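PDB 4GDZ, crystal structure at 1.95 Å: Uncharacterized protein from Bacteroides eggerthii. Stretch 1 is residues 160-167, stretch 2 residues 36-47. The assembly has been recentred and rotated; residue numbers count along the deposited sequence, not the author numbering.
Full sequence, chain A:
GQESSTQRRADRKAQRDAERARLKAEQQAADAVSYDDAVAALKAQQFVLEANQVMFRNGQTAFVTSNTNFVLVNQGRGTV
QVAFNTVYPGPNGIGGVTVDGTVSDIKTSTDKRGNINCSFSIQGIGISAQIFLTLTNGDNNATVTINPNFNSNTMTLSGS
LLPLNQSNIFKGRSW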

ATOM      1  N   SER A 160      -2.954  13.862   9.370  1.00 52.85           N
ATOM      2  CA  SER A 160      -2.198  14.227  10.598  1.00 55.32           C
ATOM      3  C   SER A 160      -3.072  14.038  11.830  1.00 57.64           C
ATOM      4  O   SER A 160      -4.211  14.464  11.834  1.00 56.12           O
ATOM      5  CB  SER A 160      -1.722  15.667  10.538  1.00 63.78           C
ATOM      6  OG  SER A 160      -0.816  15.842   9.481  1.00 63.09           O
ATOM      7  N   LEU A 161      -2.549  13.385  12.862  1.00 54.21           N
ATOM      8  CA  LEU A 161      -3.260  13.240  14.130  1.00 52.58           C
ATOM      9  C   LEU A 161      -2.787  14.337  15.077  1.00 55.81           C
ATOM     10  O   LEU A 161      -1.591  14.463  15.360  1.00 53.74           O
ATOM     11  CB  LEU A 161      -3.055  11.852  14.730  1.00 53.64           C
ATOM     12  CG  LEU A 161      -3.799  11.447  15.998  1.00 62.06           C
ATOM     13  CD1 LEU A 161      -5.301  11.494  15.791  1.00 59.88           C
ATOM     14  CD2 LEU A 161      -3.369  10.025  16.350  1.00 64.75           C
ATOM     15  N   LEU A 162      -3.732  15.162  15.537  1.00 58.53           N
ATOM     16  CA  LEU A 162      -3.407  16.406  16.251  1.00 57.06           C
ATOM     17  C   LEU A 162      -4.176  16.526  17.560  1.00 55.82           C
ATOM     18  O   LEU A 162      -5.353  16.135  17.638  1.00 56.75           O
ATOM     19  CB  LEU A 162      -3.757  17.617  15.364  1.00 55.78           C
ATOM     20  CG  LEU A 162      -2.983  17.812  14.051  1.00 66.91           C
ATOM     21  CD1 LEU A 162      -3.711  18.848  13.200  1.00 59.59           C
ATOM     22  CD2 LEU A 162      -1.526  18.227  14.304  1.00 59.90           C
ATOM     23  N   PRO A 163      -3.538  17.111  18.585  1.00 59.99           N
ATOM     24  CA  PRO A 163      -4.328  17.533  19.738  1.00 58.48           C
ATOM     25  C   PRO A 163      -5.336  18.610  19.310  1.00 58.53           C
ATOM     26  O   PRO A 163      -5.105  19.319  18.321  1.00 57.38           O
ATOM     27  CB  PRO A 163      -3.296  18.088  20.728  1.00 63.37           C
ATOM     28  CG  PRO A 163      -1.966  18.007  20.069  1.00 68.13           C
ATOM     29  CD  PRO A 163      -2.101  17.424  18.705  1.00 61.68           C
ATOM     30  N   LEU A 164      -6.452  18.692  20.027  1.00 63.83           N
ATOM     31  CA  LEU A 164      -7.536  19.639  19.718  1.00 63.99           C
ATOM     32  C   LEU A 164      -7.017  21.055  19.565  1.00 67.46           C
ATOM     33  O   LEU A 164      -7.344  21.730  18.590  1.00 66.85           O
ATOM     34  CB  LEU A 164      -8.592  19.615  20.825  1.00 68.47           C
ATOM     35  CG  LEU A 164      -9.453  18.352  20.937  1.00 64.44           C
ATOM     36  CD1 LEU A 164     -10.538  18.559  21.984  1.00 66.59           C
ATOM     37  CD2 LEU A 164     -10.073  17.949  19.604  1.00 57.35           C
ATOM     38  N   ASN A 165      -6.177  21.485  20.509  1.00 71.65           N
ATOM     39  CA  ASN A 165      -5.645  22.852  20.486  1.00 69.62           C
ATOM     40  C   ASN A 165      -4.637  23.143  19.372  1.00 73.49           C
ATOM     41  O   ASN A 165      -4.211  24.276  19.208  1.00 68.49           O
ATOM     42  CB  ASN A 165      -5.092  23.282  21.858  1.00 69.80           C
ATOM     43  CG  ASN A 165      -3.808  22.547  22.281  1.00 90.20           C
ATOM     44  OD1 ASN A 165      -3.215  21.756  21.543  1.00 81.91           O
ATOM     45  ND2 ASN A 165      -3.373  22.832  23.503  1.00 93.99           N
ATOM     46  N   GLN A 166      -4.254  22.135  18.598  1.00 60.79           N
ATOM     47  CA  GLN A 166      -3.432  22.386  17.414  1.00 64.98           C
ATOM     48  C   GLN A 166      -4.208  22.155  16.124  1.00 64.15           C
ATOM     49  O   GLN A 166      -3.647  22.205  15.036  1.00 69.16           O
ATOM     50  CB  GLN A 166      -2.175  21.507  17.458  1.00 64.17           C
ATOM     51  CG  GLN A 166      -1.162  21.927  18.526  1.00 77.24           C
ATOM     52  CD  GLN A 166      -0.045  20.904  18.668  1.00 91.74           C
ATOM     53  OE1 GLN A 166       0.286  20.198  17.709  1.00 89.49           O
ATOM     54  NE2 GLN A 166       0.526  20.798  19.870  1.00 82.40           N
ATOM     55  N   SER A 167      -5.506  21.893  16.242  1.00 64.60           N
ATOM     56  CA  SER A 167      -6.330  21.562  15.086  1.00 54.32           C
ATOM     57  C   SER A 167      -7.122  22.773  14.611  1.00 62.48           C
ATOM     58  O   SER A 167      -7.951  23.300  15.357  1.00 57.09           O
ATOM     59  CB  SER A 167      -7.288  20.432  15.462  1.00 56.47           C
ATOM     60  OG  SER A 167      -8.262  20.252  14.473  1.00 53.98           O
TER
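Stretch 2 (36-47) DDAVAALKAQQF

Stretch 2 enters as an α-helix already under way, leaves helical geometry at Q45 and continues as a strand from Q46 into F47. It therefore meets stretch 1 twice, first with the side of a helix and then with an extended backbone. The helix axis passes 7.0 Å from the axis of strand 160-163, and the two N-to-C directions make an angle of 66°. Where the backbones come close, the helix presents A38 and A41. Together the two stretches bury 494 Å², with contact partners at least 114 residues apart in sequence.

D36 makes no contact. D37 is the first residue to touch, its CA-to-CB bond pointing toward stretch 1. Its CB lies 4.1 Å from CG of P163, while its carboxylate reaches the 3-10 segment beyond the strand: NE2 of Q166 donates to OD2 of D37 at 3.5 Å, nearly straight at 168° but long, and so a weak hydrogen bond. This is the one polar side-chain link in a mostly apolar contact.

A38 comes next, its CA 5.6 Å from the CA of L162. Its CB rests 3.7 Å from the carbonyl O of L161 and 4.2 Å from CD2 of the same leucine. The methyl group thus touches both the backbone and the side chain of L161. V39 points away and A40 sideways, and neither takes part.

One turn on from D37, A41 again points toward the strand. Its CB is 3.7 Å from CA of P163 and 4.1 Å from CB of that proline, a compact fit of methyl against ring. L42 starts sideways, but its end comes nearer, bringing CG to 3.9 Å from CD2 of L161. L161 has chi1 near 180°, and it meets A38 and L42 through the same methyl, CD2.

K43 and A44 stay clear. Q45 closes the helix with a Schellman motif: its phi is positive, at 55°, Q45 N bonds to L42 O at 3.0 Å, and Q46 N bonds to A41 O at 3.1 Å. The reversal carries the chain back to stretch 1 without Q45 itself touching it.

Q46 takes up extended geometry and packs against L164, its CB 3.7 Å from that leucine's CD1. L164 also sets CD2 3.7 Å from the backbone N of F47, so this 3-10 residue covers the start of the new strand.

F47 ends the walk in a loose antiparallel pairing with P163, CA to CA 4.6 Å. Its CA also makes a CA-H...O contact with the carbonyl O of L162 at 3.3 Å. The ring's CD1 lies 3.6 Å from CD1 of L161, which approaches it obliquely. L161 thus joins both halves of stretch 2, CD2 meeting the helix and CD1 the phenylalanine. The rule to read here is small residues at the crossing, with larger apolar side chains filling the space beside it.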

ATOM      1  N   ASP A  36       4.824  12.349  20.107  1.00 64.94           N
ATOM      2  CA  ASP A  36       4.494  12.494  21.541  1.00 71.54           C
ATOM      3  C   ASP A  36       3.175  13.244  21.770  1.00 69.35           C
ATOM      4  O   ASP A  36       2.372  12.837  22.620  1.00 73.15           O
ATOM      5  CB  ASP A  36       5.604  13.238  22.290  1.00 80.04           C
ATOM      6  CG  ASP A  36       6.868  12.398  22.496  1.00 88.17           C
ATOM      7  OD1 ASP A  36       6.914  11.197  22.126  1.00 83.20           O
ATOM      8  OD2 ASP A  36       7.826  12.963  23.061  1.00 96.39           O
ATOM      9  N   ASP A  37       2.961  14.332  21.022  1.00 69.78           N
ATOM     10  CA  ASP A  37       1.735  15.128  21.136  1.00 68.49           C
ATOM     11  C   ASP A  37       0.523  14.286  20.701  1.00 65.13           C
ATOM     12  O   ASP A  37      -0.542  14.355  21.327  1.00 63.63           O
ATOM     13  CB  ASP A  37       1.779  16.383  20.236  1.00 70.29           C
ATOM     14  CG  ASP A  37       2.782  17.445  20.701  1.00 82.03           C
ATOM     15  OD1 ASP A  37       3.302  17.365  21.840  1.00 72.12           O
ATOM     16  OD2 ASP A  37       3.035  18.380  19.900  1.00 76.46           O
ATOM     17  N   ALA A  38       0.680  13.523  19.608  1.00 60.26           N
ATOM     18  CA  ALA A  38      -0.405  12.673  19.080  1.00 62.69           C
ATOM     19  C   ALA A  38      -0.773  11.596  20.091  1.00 60.68           C
ATOM     20  O   ALA A  38      -1.948  11.386  20.355  1.00 61.40           O
ATOM     21  CB  ALA A  38      -0.018  12.051  17.746  1.00 60.75           C
ATOM     22  N   VAL A  39       0.232  10.957  20.689  1.00 63.10           N
ATOM     23  CA  VAL A  39       0.010   9.931  21.718  1.00 63.65           C
ATOM     24  C   VAL A  39      -0.692  10.491  22.957  1.00 67.24           C
ATOM     25  O   VAL A  39      -1.661   9.900  23.446  1.00 62.48           O
ATOM     26  CB  VAL A  39       1.324   9.227  22.125  1.00 74.17           C
ATOM     27  CG1 VAL A  39       1.114   8.381  23.375  1.00 68.15           C
ATOM     28  CG2 VAL A  39       1.852   8.383  20.966  1.00 63.45           C
ATOM     29  N   ALA A  40      -0.237  11.641  23.445  1.00 63.86           N
ATOM     30  CA  ALA A  40      -0.911  12.301  24.561  1.00 68.58           C
ATOM     31  C   ALA A  40      -2.358  12.671  24.177  1.00 67.02           C
ATOM     32  O   ALA A  40      -3.250  12.571  25.010  1.00 62.63           O
ATOM     33  CB  ALA A  40      -0.139  13.532  25.033  1.00 70.43           C
ATOM     34  N   ALA A  41      -2.602  13.083  22.928  1.00 62.91           N
ATOM     35  CA  ALA A  41      -3.972  13.439  22.495  1.00 62.93           C
ATOM     36  C   ALA A  41      -4.899  12.203  22.500  1.00 62.06           C
ATOM     37  O   ALA A  41      -6.036  12.279  22.973  1.00 58.50           O
ATOM     38  CB  ALA A  41      -3.958  14.090  21.118  1.00 61.44           C
ATOM     39  N   LEU A  42      -4.411  11.073  21.976  1.00 61.36           N
ATOM     40  CA  LEU A  42      -5.170   9.807  22.009  1.00 60.60           C
ATOM     41  C   LEU A  42      -5.464   9.424  23.435  1.00 66.77           C
ATOM     42  O   LEU A  42      -6.591   9.077  23.752  1.00 63.93           O
ATOM     43  CB  LEU A  42      -4.389   8.655  21.384  1.00 60.09           C
ATOM     44  CG  LEU A  42      -4.260   8.677  19.869  1.00 63.97           C
ATOM     45  CD1 LEU A  42      -3.236   7.620  19.438  1.00 60.20           C
ATOM     46  CD2 LEU A  42      -5.627   8.455  19.203  1.00 57.43           C
ATOM     47  N   LYS A  43      -4.454   9.514  24.304  1.00 61.70           N
ATOM     48  CA  LYS A  43      -4.646   9.164  25.711  1.00 65.99           C
ATOM     49  C   LYS A  43      -5.666  10.085  26.417  1.00 67.70           C
ATOM     50  O   LYS A  43      -6.443   9.620  27.236  1.00 72.95           O
ATOM     51  CB  LYS A  43      -3.313   9.136  26.476  1.00 80.74           C
ATOM     52  CG  LYS A  43      -3.356   8.210  27.683  1.00 96.99           C
ATOM     53  CD  LYS A  43      -2.247   8.482  28.681  1.00107.36           C
ATOM     54  CE  LYS A  43      -2.544   7.823  30.019  1.00111.79           C
ATOM     55  NZ  LYS A  43      -1.649   8.346  31.081  1.00113.22           N
ATOM     56  N   ALA A  44      -5.675  11.376  26.093  1.00 69.57           N
ATOM     57  CA  ALA A  44      -6.703  12.307  26.595  1.00 67.11           C
ATOM     58  C   ALA A  44      -8.099  12.104  25.960  1.00 68.56           C
ATOM     59  O   ALA A  44      -9.088  12.661  26.441  1.00 63.74           O
ATOM     60  CB  ALA A  44      -6.233  13.752  26.400  1.00 62.69           C
ATOM     61  N   GLN A  45      -8.193  11.325  24.875  1.00 61.79           N
ATOM     62  CA  GLN A  45      -9.433  11.247  24.070  1.00 62.23           C
ATOM     63  C   GLN A  45      -9.865  12.633  23.612  1.00 59.27           C
ATOM     64  O   GLN A  45     -11.037  12.972  23.636  1.00 57.96           O
ATOM     65  CB  GLN A  45     -10.558  10.557  24.835  1.00 65.01           C
ATOM     66  CG  GLN A  45     -10.164   9.161  25.265  1.00 81.33           C
ATOM     67  CD  GLN A  45     -11.309   8.357  25.843  1.00 88.46           C
ATOM     68  OE1 GLN A  45     -12.458   8.789  25.842  1.00 86.09           O
ATOM     69  NE2 GLN A  45     -10.994   7.173  26.346  1.00 88.11           N
ATOM     70  N   GLN A  46      -8.879  13.434  23.224  1.00 57.27           N
ATOM     71  CA  GLN A  46      -9.090  14.780  22.720  1.00 54.87           C
ATOM     72  C   GLN A  46      -8.156  14.950  21.521  1.00 54.90           C
ATOM     73  O   GLN A  46      -7.000  15.330  21.661  1.00 55.71           O
ATOM     74  CB  GLN A  46      -8.856  15.816  23.823  1.00 59.02           C
ATOM     75  CG  GLN A  46      -9.930  15.754  24.897  1.00 58.32           C
ATOM     76  CD  GLN A  46      -9.772  16.828  25.950  1.00 65.57           C
ATOM     77  OE1 GLN A  46      -8.737  16.936  26.554  1.00 67.61           O
ATOM     78  NE2 GLN A  46     -10.813  17.607  26.175  1.00 65.55           N
ATOM     79  N   PHE A  47      -8.658  14.599  20.341  1.00 52.18           N
ATOM     80  CA  PHE A  47      -7.846  14.581  19.140  1.00 51.49           C
ATOM     81  C   PHE A  47      -8.662  14.787  17.886  1.00 52.90           C
ATOM     82  O   PHE A  47      -9.883  14.574  17.870  1.00 53.73           O
ATOM     83  CB  PHE A  47      -7.031  13.267  19.039  1.00 55.39           C
ATOM     84  CG  PHE A  47      -7.872  12.011  18.927  1.00 54.02           C
ATOM     85  CD1 PHE A  47      -8.339  11.571  17.690  1.00 56.74           C
ATOM     86  CD2 PHE A  47      -8.171  11.246  20.059  1.00 54.44           C
ATOM     87  CE1 PHE A  47      -9.096  10.407  17.593  1.00 56.62           C
ATOM     88  CE2 PHE A  47      -8.927  10.086  19.962  1.00 58.29           C
ATOM     89  CZ  PHE A  47      -9.373   9.656  18.724  1.00 52.66           C
TER